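Long-range contacts in putative ABC transporter, periplasmic binding protein, amino acid (Neisseria gonorrhoeae, PDB 2YJP), which binds L-cysteine as a periplasmic solute receptor and probably delivers it to an ABC transporter for uptake: residues Met142-Gly147 / Ala210-Leu215; Leu146-Pro151 / Gly231-Ala236; Leu216-Lys221 / Leu276-Glu281. The protein carries 1 engineered substitution. One frame throughout, in Å; residues are numbered along the deposited sequence.

Contact 1. Residues Met142-Gly147 / Ala210-Leu215; sequences MKVALG and AHDNAL. With CYS (cysteine), chain D.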
loop_
_atom_site.group_PDB
_atom_site.type_symbol
_atom_site.label_atom_id
_atom_site.label_comp_id
_atom_site.label_asym_id
_atom_site.label_seq_id
_atom_site.Cartn_x
_atom_site.Cartn_y
_atom_site.Cartn_z
ATOM N N MET A 142 -1.407 9.468 1.985
ATOM C CA MET A 142 -2.800 9.012 1.906
ATOM C C MET A 142 -3.309 8.366 3.197
ATOM O O MET A 142 -2.543 8.175 4.146
ATOM C CB MET A 142 -3.043 8.139 0.676
ATOM C CG MET A 142 -2.755 6.678 0.814
ATOM S SD MET A 142 -3.197 5.735 -0.688
ATOM C CE MET A 142 -4.686 4.919 -0.145
ATOM N N LYS A 143 -4.605 8.088 3.236
ATOM C CA LYS A 143 -5.231 7.409 4.375
ATOM C C LYS A 143 -6.075 6.249 3.867
ATOM O O LYS A 143 -6.523 6.291 2.734
ATOM C CB LYS A 143 -6.115 8.338 5.226
ATOM C CG LYS A 143 -6.430 9.622 4.633
ATOM C CD LYS A 143 -7.580 10.308 5.293
ATOM C CE LYS A 143 -7.519 11.812 5.003
ATOM N NZ LYS A 143 -8.813 12.359 4.675
ATOM N N VAL A 144 -6.288 5.250 4.723
ATOM C CA VAL A 144 -7.039 4.105 4.371
ATOM C C VAL A 144 -7.529 3.351 5.626
ATOM O O VAL A 144 -6.906 3.348 6.675
ATOM C CB VAL A 144 -6.199 3.200 3.344
ATOM C CG1 VAL A 144 -5.391 2.234 3.957
ATOM C CG2 VAL A 144 -7.073 2.373 2.586
ATOM N N ALA A 145 -8.680 2.720 5.492
ATOM C CA ALA A 145 -9.261 1.879 6.518
ATOM C C ALA A 145 -9.277 0.463 5.930
ATOM O O ALA A 145 -9.166 0.306 4.704
ATOM C CB ALA A 145 -10.679 2.345 6.821
ATOM N N LEU A 146 -9.409 -0.543 6.781
ATOM C CA LEU A 146 -9.613 -1.892 6.344
ATOM C C LEU A 146 -11.071 -2.185 6.010
ATOM O O LEU A 146 -12.020 -1.571 6.549
ATOM C CB LEU A 146 -9.104 -2.884 7.407
ATOM C CG LEU A 146 -7.601 -2.739 7.813
ATOM C CD1 LEU A 146 -7.258 -3.643 9.008
ATOM C CD2 LEU A 146 -6.697 -2.943 6.565
ATOM N N GLY A 147 -11.262 -3.169 5.135
ATOM C CA GLY A 147 -12.597 -3.645 4.802
ATOM C C GLY A 147 -12.544 -5.127 4.573
ATOM O O GLY A 147 -11.507 -5.737 4.664
ATOM N N ALA A 210 -9.791 -9.978 3.822
ATOM C CA ALA A 210 -9.668 -8.668 4.428
ATOM C C ALA A 210 -8.396 -7.958 3.949
ATOM O O ALA A 210 -7.345 -8.600 3.805
ATOM C CB ALA A 210 -9.662 -8.806 5.937
ATOM N N HIS A 211 -8.507 -6.647 3.738
ATOM C CA HIS A 211 -7.398 -5.812 3.205
ATOM C C HIS A 211 -7.804 -4.333 3.288
ATOM O O HIS A 211 -8.910 -4.012 3.760
ATOM C CB HIS A 211 -7.150 -6.151 1.704
ATOM C CG HIS A 211 -5.705 -6.144 1.310
ATOM N ND1 HIS A 211 -4.847 -5.117 1.644
ATOM C CD2 HIS A 211 -4.971 -7.032 0.602
ATOM C CE1 HIS A 211 -3.646 -5.373 1.160
ATOM N NE2 HIS A 211 -3.696 -6.528 0.520
ATOM N N ASP A 212 -6.931 -3.445 2.785
ATOM C CA ASP A 212 -7.212 -2.018 2.670
ATOM C C ASP A 212 -8.514 -1.896 1.893
ATOM O O ASP A 212 -8.647 -2.504 0.837
ATOM C CB ASP A 212 -6.055 -1.275 1.899
ATOM C CG ASP A 212 -4.793 -1.089 2.747
ATOM O OD1 ASP A 212 -4.842 -1.440 3.954
ATOM O OD2 ASP A 212 -3.717 -0.581 2.214
ATOM N N ASN A 213 -9.463 -1.088 2.351
ATOM C CA ASN A 213 -10.747 -1.028 1.612
ATOM C C ASN A 213 -10.631 -0.480 0.188
ATOM O O ASN A 213 -11.320 -0.972 -0.732
ATOM C CB ASN A 213 -11.893 -0.344 2.393
ATOM C CG ASN A 213 -11.568 1.113 2.851
ATOM O OD1 ASN A 213 -10.658 1.799 2.337
ATOM N ND2 ASN A 213 -12.369 1.589 3.825
ATOM N N ALA A 214 -9.764 0.513 0.011
ATOM C CA ALA A 214 -9.526 1.078 -1.292
ATOM C C ALA A 214 -9.038 -0.002 -2.264
ATOM O O ALA A 214 -9.424 -0.023 -3.400
ATOM C CB ALA A 214 -8.461 2.240 -1.185
ATOM N N LEU A 215 -8.146 -0.874 -1.835
ATOM C CA LEU A 215 -7.782 -1.976 -2.691
ATOM C C LEU A 215 -9.038 -2.800 -3.013
ATOM O O LEU A 215 -9.288 -3.142 -4.167
ATOM C CB LEU A 215 -6.722 -2.878 -2.025
ATOM C CG LEU A 215 -6.357 -4.123 -2.829
ATOM C CD1 LEU A 215 -5.785 -3.732 -4.223
ATOM C CD2 LEU A 215 -5.364 -4.955 -2.049
HETATM N N CYS D . -1.308 -0.521 3.457
HETATM C CA CYS D . -1.449 -1.811 4.170
HETATM C C CYS D . -0.154 -2.135 4.919
HETATM O O CYS D . 0.798 -1.297 4.901
HETATM C CB CYS D . -1.752 -2.957 3.216
HETATM S SG CYS D . -0.549 -3.176 1.894
HETATM O OXT CYS D . -0.081 -3.201 5.537
HETATM O O HOH W 1 -10.315 4.307 3.022
#

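Contact 2. Residues Leu146-Pro151 / Gly231-Ala236; sequences LGVVSP and GNLGPA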
loop_
_atom_site.group_PDB
_atom_site.type_symbol
_atom_site.label_atom_id
_atom_site.label_comp_id
_atom_site.label_asym_id
_atom_site.label_seq_id
_atom_site.Cartn_x
_atom_site.Cartn_y
_atom_site.Cartn_z
ATOM N N LEU A 146 -9.409 -0.543 6.781
ATOM C CA LEU A 146 -9.613 -1.892 6.344
ATOM C C LEU A 146 -11.071 -2.185 6.010
ATOM O O LEU A 146 -12.020 -1.571 6.549
ATOM C CB LEU A 146 -9.104 -2.884 7.407
ATOM C CG LEU A 146 -7.601 -2.739 7.813
ATOM C CD1 LEU A 146 -7.258 -3.643 9.008
ATOM C CD2 LEU A 146 -6.697 -2.943 6.565
ATOM N N GLY A 147 -11.262 -3.169 5.135
ATOM C CA GLY A 147 -12.597 -3.645 4.802
ATOM C C GLY A 147 -12.544 -5.127 4.573
ATOM O O GLY A 147 -11.507 -5.737 4.664
ATOM N N VAL A 148 -13.693 -5.736 4.343
ATOM C CA VAL A 148 -13.721 -7.183 4.061
ATOM C C VAL A 148 -14.529 -7.459 2.799
ATOM O O VAL A 148 -15.650 -6.940 2.678
ATOM C CB VAL A 148 -14.367 -7.952 5.249
ATOM C CG1 VAL A 148 -14.412 -9.476 4.922
ATOM C CG2 VAL A 148 -13.593 -7.651 6.510
ATOM N N VAL A 149 -13.972 -8.274 1.874
ATOM C CA VAL A 149 -14.695 -8.607 0.643
ATOM C C VAL A 149 -15.106 -10.088 0.655
ATOM O O VAL A 149 -14.349 -10.944 1.195
ATOM C CB VAL A 149 -13.921 -8.257 -0.615
ATOM C CG1 VAL A 149 -12.624 -9.194 -0.841
ATOM C CG2 VAL A 149 -14.852 -8.275 -1.832
ATOM N N SER A 150 -16.310 -10.366 0.088
ATOM C CA SER A 150 -16.871 -11.708 0.077
ATOM C C SER A 150 -17.782 -11.904 -1.130
ATOM O O SER A 150 -18.273 -10.934 -1.727
ATOM C CB SER A 150 -17.671 -11.942 1.381
ATOM O OG SER A 150 -18.694 -10.930 1.552
ATOM N N PRO A 151 -18.055 -13.169 -1.497
ATOM C CA PRO A 151 -18.944 -13.320 -2.667
ATOM C C PRO A 151 -20.355 -12.747 -2.404
ATOM O O PRO A 151 -20.868 -12.888 -1.279
ATOM C CB PRO A 151 -18.996 -14.867 -2.895
ATOM C CG PRO A 151 -18.506 -15.493 -1.611
ATOM C CD PRO A 151 -17.567 -14.462 -0.987
ATOM N N GLY A 231 -17.358 -2.297 4.612
ATOM C CA GLY A 231 -16.552 -1.229 4.034
ATOM C C GLY A 231 -15.461 -0.698 4.924
ATOM O O GLY A 231 -14.475 -0.126 4.439
ATOM N N ASN A 232 -15.639 -0.868 6.238
ATOM C CA ASN A 232 -14.825 -0.139 7.206
ATOM C C ASN A 232 -14.781 -0.887 8.544
ATOM O O ASN A 232 -15.807 -1.164 9.153
ATOM C CB ASN A 232 -15.393 1.296 7.364
ATOM C CG ASN A 232 -14.619 2.126 8.363
ATOM O OD1 ASN A 232 -14.649 1.841 9.563
ATOM N ND2 ASN A 232 -13.942 3.180 7.884
ATOM N N LEU A 233 -13.589 -1.234 8.993
ATOM C CA LEU A 233 -13.376 -1.933 10.265
ATOM C C LEU A 233 -12.828 -0.973 11.320
ATOM O O LEU A 233 -12.272 -1.419 12.337
ATOM C CB LEU A 233 -12.356 -3.059 10.064
ATOM C CG LEU A 233 -12.716 -4.341 9.323
ATOM C CD1 LEU A 233 -11.472 -5.155 8.966
ATOM C CD2 LEU A 233 -13.652 -5.223 10.205
ATOM N N GLY A 234 -12.983 0.340 11.118
ATOM C CA GLY A 234 -12.481 1.314 12.079
ATOM C C GLY A 234 -11.873 2.536 11.376
ATOM O O GLY A 234 -11.771 2.555 10.133
ATOM N N PRO A 235 -11.429 3.557 12.175
ATOM C CA PRO A 235 -10.862 4.792 11.595
ATOM C C PRO A 235 -9.713 4.549 10.663
ATOM O O PRO A 235 -8.875 3.634 10.854
ATOM C CB PRO A 235 -10.362 5.595 12.820
ATOM C CG PRO A 235 -11.207 5.064 14.004
ATOM C CD PRO A 235 -11.394 3.566 13.661
ATOM N N ALA A 236 -9.675 5.400 9.651
ATOM C CA ALA A 236 -8.567 5.445 8.687
ATOM C C ALA A 236 -7.164 5.660 9.320
ATOM O O ALA A 236 -7.024 6.348 10.297
ATOM C CB ALA A 236 -8.877 6.477 7.657
HETATM O O HOH W 2 -10.026 -0.046 9.674
#

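Contact 3. Residues Leu216-Lys221 / Leu276-Glu281; sequences LWAWAK and LPVYGE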
loop_
_atom_site.group_PDB
_atom_site.type_symbol
_atom_site.label_atom_id
_atom_site.label_comp_id
_atom_site.label_asym_id
_atom_site.label_seq_id
_atom_site.Cartn_x
_atom_site.Cartn_y
_atom_site.Cartn_z
ATOM N N LEU A 216 -9.816 -3.130 -1.983
ATOM C CA LEU A 216 -10.970 -4.037 -2.182
ATOM C C LEU A 216 -12.034 -3.431 -3.107
ATOM O O LEU A 216 -12.615 -4.135 -3.935
ATOM C CB LEU A 216 -11.606 -4.392 -0.841
ATOM C CG LEU A 216 -10.762 -5.134 0.208
ATOM C CD1 LEU A 216 -11.696 -5.562 1.379
ATOM C CD2 LEU A 216 -10.045 -6.336 -0.396
ATOM N N TRP A 217 -12.272 -2.115 -2.990
ATOM C CA TRP A 217 -13.167 -1.458 -3.930
ATOM C C TRP A 217 -12.628 -1.585 -5.382
ATOM O O TRP A 217 -13.406 -1.804 -6.303
ATOM C CB TRP A 217 -13.403 0.011 -3.578
ATOM C CG TRP A 217 -14.059 0.231 -2.186
ATOM C CD1 TRP A 217 -15.050 -0.533 -1.591
ATOM C CD2 TRP A 217 -13.821 1.332 -1.285
ATOM N NE1 TRP A 217 -15.407 0.005 -0.374
ATOM C CE2 TRP A 217 -14.662 1.132 -0.143
ATOM C CE3 TRP A 217 -12.960 2.422 -1.304
ATOM C CZ2 TRP A 217 -14.675 2.026 0.969
ATOM C CZ3 TRP A 217 -12.970 3.315 -0.185
ATOM C CH2 TRP A 217 -13.822 3.102 0.929
ATOM N N ALA A 218 -11.317 -1.469 -5.554
ATOM C CA ALA A 218 -10.725 -1.439 -6.918
ATOM C C ALA A 218 -10.767 -2.838 -7.522
ATOM O O ALA A 218 -11.046 -3.021 -8.734
ATOM C CB ALA A 218 -9.276 -0.932 -6.878
ATOM N N TRP A 219 -10.499 -3.825 -6.663
ATOM C CA TRP A 219 -10.564 -5.199 -7.082
ATOM C C TRP A 219 -12.020 -5.625 -7.415
ATOM O O TRP A 219 -12.250 -6.266 -8.429
ATOM C CB TRP A 219 -9.935 -6.097 -6.026
ATOM C CG TRP A 219 -9.878 -7.524 -6.461
ATOM C CD1 TRP A 219 -8.949 -8.088 -7.273
ATOM C CD2 TRP A 219 -10.814 -8.553 -6.136
ATOM N NE1 TRP A 219 -9.224 -9.440 -7.446
ATOM C CE2 TRP A 219 -10.369 -9.743 -6.756
ATOM C CE3 TRP A 219 -11.955 -8.603 -5.327
ATOM C CZ2 TRP A 219 -11.071 -10.977 -6.642
ATOM C CZ3 TRP A 219 -12.617 -9.845 -5.163
ATOM C CH2 TRP A 219 -12.182 -10.999 -5.849
ATOM N N ALA A 220 -12.989 -5.289 -6.564
ATOM C CA ALA A 220 -14.386 -5.733 -6.735
ATOM C C ALA A 220 -15.031 -5.146 -7.994
ATOM O O ALA A 220 -15.903 -5.768 -8.645
ATOM C CB ALA A 220 -15.235 -5.355 -5.450
ATOM N N LYS A 221 -14.548 -3.963 -8.375
ATOM C CA LYS A 221 -14.949 -3.308 -9.597
ATOM C C LYS A 221 -14.712 -4.237 -10.829
ATOM O O LYS A 221 -15.521 -4.249 -11.774
ATOM C CB LYS A 221 -14.171 -1.971 -9.736
ATOM C CG LYS A 221 -14.738 -1.082 -10.881
ATOM C CD LYS A 221 -13.834 0.079 -11.270
ATOM C CE LYS A 221 -14.491 0.913 -12.351
ATOM N NZ LYS A 221 -13.712 2.174 -12.696
ATOM N N LEU A 276 -8.505 8.362 -9.647
ATOM C CA LEU A 276 -9.749 8.873 -10.133
ATOM C C LEU A 276 -10.389 7.988 -11.219
ATOM O O LEU A 276 -11.609 7.849 -11.206
ATOM C CB LEU A 276 -9.616 10.351 -10.624
ATOM C CG LEU A 276 -10.909 10.893 -11.256
ATOM C CD1 LEU A 276 -11.867 11.419 -10.253
ATOM C CD2 LEU A 276 -10.750 11.983 -12.238
ATOM N N PRO A 277 -9.577 7.431 -12.167
ATOM C CA PRO A 277 -10.213 6.567 -13.172
ATOM C C PRO A 277 -10.843 5.326 -12.513
ATOM O O PRO A 277 -11.813 4.777 -13.012
ATOM C CB PRO A 277 -9.054 6.203 -14.133
ATOM C CG PRO A 277 -8.077 7.336 -13.983
ATOM C CD PRO A 277 -8.143 7.674 -12.491
ATOM N N VAL A 278 -10.318 4.917 -11.382
ATOM C CA VAL A 278 -10.808 3.718 -10.748
ATOM C C VAL A 278 -12.085 4.028 -9.945
ATOM O O VAL A 278 -13.149 3.423 -10.186
ATOM C CB VAL A 278 -9.744 3.073 -9.877
ATOM C CG1 VAL A 278 -10.354 1.960 -9.016
ATOM C CG2 VAL A 278 -8.596 2.588 -10.743
ATOM N N TYR A 279 -11.986 4.980 -9.017
ATOM C CA TYR A 279 -13.110 5.227 -8.129
ATOM C C TYR A 279 -14.165 6.197 -8.687
ATOM O O TYR A 279 -15.287 6.175 -8.228
ATOM C CB TYR A 279 -12.611 5.663 -6.751
ATOM C CG TYR A 279 -11.565 4.739 -6.204
ATOM C CD1 TYR A 279 -11.917 3.444 -5.766
ATOM C CD2 TYR A 279 -10.222 5.134 -6.125
ATOM C CE1 TYR A 279 -10.995 2.600 -5.269
ATOM C CE2 TYR A 279 -9.278 4.268 -5.625
ATOM C CZ TYR A 279 -9.665 3.003 -5.205
ATOM O OH TYR A 279 -8.752 2.102 -4.703
ATOM N N GLY A 280 -13.812 7.036 -9.669
ATOM C CA GLY A 280 -14.707 8.098 -10.149
ATOM C C GLY A 280 -15.129 9.048 -9.037
ATOM O O GLY A 280 -14.332 9.355 -8.156
ATOM N N GLU A 281 -16.404 9.447 -9.051
ATOM C CA GLU A 281 -16.981 10.301 -8.013
ATOM C C GLU A 281 -17.376 9.530 -6.740
ATOM O O GLU A 281 -17.762 10.152 -5.743
ATOM C CB GLU A 281 -18.176 11.113 -8.547
ATOM C CG GLU A 281 -17.826 12.040 -9.755
ATOM C CD GLU A 281 -18.737 13.282 -9.892
ATOM O OE1 GLU A 281 -19.980 13.132 -10.045
ATOM O OE2 GLU A 281 -18.193 14.422 -9.841
#

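Contact 1. Residues Met142-Gly147 / Ala210-Leu215
Val144 packs against Asp212 where strand 142-151 runs antiparallel to the end of strand 208-212, and the aspartate is worth following from root to tip. Asp212 CB rests on the valine, 3.8 Å from Val144 CG2. One bond further, Asp212 CG faces the other branch, Val144 CG1, at 3.6 Å, the two side chains crossing at about a right angle. Of the carboxylate oxygens, OD1 lies against Leu146 CD2, while Asp212 OD2 accepts a hydrogen bond of 2.7 Å from the amino N of the bound cysteine and also forms a salt bridge with Lys65. With CG opposite the carbonyl carbon (chi1 -75°), the carboxylate is carried off the strand toward the ligand.

The backbone beneath is fastened by a short ladder. Gly147 N donates to His211 O at 2.9 Å, and His211 N returns a longer bond to Gly147 O. Asn213 N, at the start of helix 213-222, adds a nearly straight bond (174°) to Ala145 O. Beside it, Asn213 OD1 takes a water hydrogen bond, whereas its ND2 is held by Gly231 O. The His211 ring is fixed by Asp212 N, which reaches ND1 in the ring plane at 2.9 Å, and by Asn194 at NE2; its CE1 touches the ligand CB at 3.7 Å.

What emerges is a pocket wall of mixed chemistry. Apolar groups brace the aspartate stem, and a buried carboxylate shared by an ammonium group and a lysine is probably favoured in its ionised form, matching the positive amino end of the amino acid.

Contact 2. Residues Leu146-Pro151 / Gly231-Ala236
This is a strand-to-loop contact, with Leu146 and Leu233 carrying most of it: strand 142-151 receives the connection that follows strand 226-230 and leads into strand 237-244, both of them antiparallel partners of that same strand. A single direct backbone hydrogen bond joins the two, from Leu233 N to Leu146 O at 2.9 Å, with the donor tilted 33° from the carbonyl plane. The same oxygen, Leu146 O, is approached by Asn232 CA at 3.2 Å in a CA-H...O contact. Leu233 then turns back over the strand, where its CD1 lies 3.6 Å from Leu146 CB and, more loosely, 4.1 Å from Val148 CG2. Phe178 and Phe179 of helix 174-182 pack on Leu233 as well, extending the apolar patch.

A water supplies a second link, accepting from Leu146 N at 3.0 Å and donating to Gly234 O. Within the loop, Asn232 OD1 accepts from Gly234 N at 2.7 Å, the donor sitting well above the carbonyl plane of the amide. Gly234 itself has a positive phi of 141°, a conformation suited to glycine. Asn232 to Gly234 thus form an Asx turn in the link between two strands of the mixed sheet, held against strand 142-151 by the hydrogen bond and the leucine packing.

Contact 3. Residues Leu216-Lys221 / Leu276-Glu281
The ring of Tyr279 has Val278 CG1 over the centre of one face, 3.8 Å above the plane, while Trp217 CB comes to its edge, 3.9 Å from Tyr279 CE1. The tyrosine edge thus touches the Trp217 CB stem, near the plane of the indole, and the rings do not stack. Pro67 and Phe68 also pack against the tyrosine. At the phenolic end, Tyr279 OH lies 3.8 Å from Ala218 CB, but its polar partner is Ala214 O, one turn back along helix 213-222.

Ala218 is the small residue that allows close approach. Ala218 CB meets Val278 CG1 at 3.8 Å, and this valine branch touches both the alanine and the face of the tyrosine ring; it reaches there because CG1 is opposite the backbone N (chi1 170°).

Lys221 spans the remaining distance with a fully extended chain. CD and CE pass beside Val278 O, and Lys221 NZ donates to Val278 O at 2.9 Å, approaching at 123° to the C=O. Pro277 O is also near, although the angle is too poor for a hydrogen bond.

Two short helices, 213-222 and 276-279, are thereby joined at the surface by a thin apolar seam with a polar clasp at its outer margin. A zinc ion lies about 5 Å from the lysine side chain at the nearest atoms, and the partly negative carbonyl oxygens of Pro277 and Val278 would probably favour the ammonium group.

Contacts 1 and 2 have centres about 7 Å apart and share Leu146 and Gly147 of strand 142-151, which is flanked by the ligand-bearing strand 208-212 and by the loop 231-236. They are tied by a probable hydrogen bond of 2.8 Å between Asn213 ND2 and Gly231 O. Contact 3, whose centre is about 12 Å from that of contact 1, continues along the helix that starts at Asn213; Tyr279 OH probably bonds to Ala214 O at 2.6 Å. Contact 1 touches the bound cysteine directly. At the nearest atoms, the side chain of Leu146, shared with contact 2, is about 6 Å from the ligand, and that of Tyr279 in contact 3 about 11 Å.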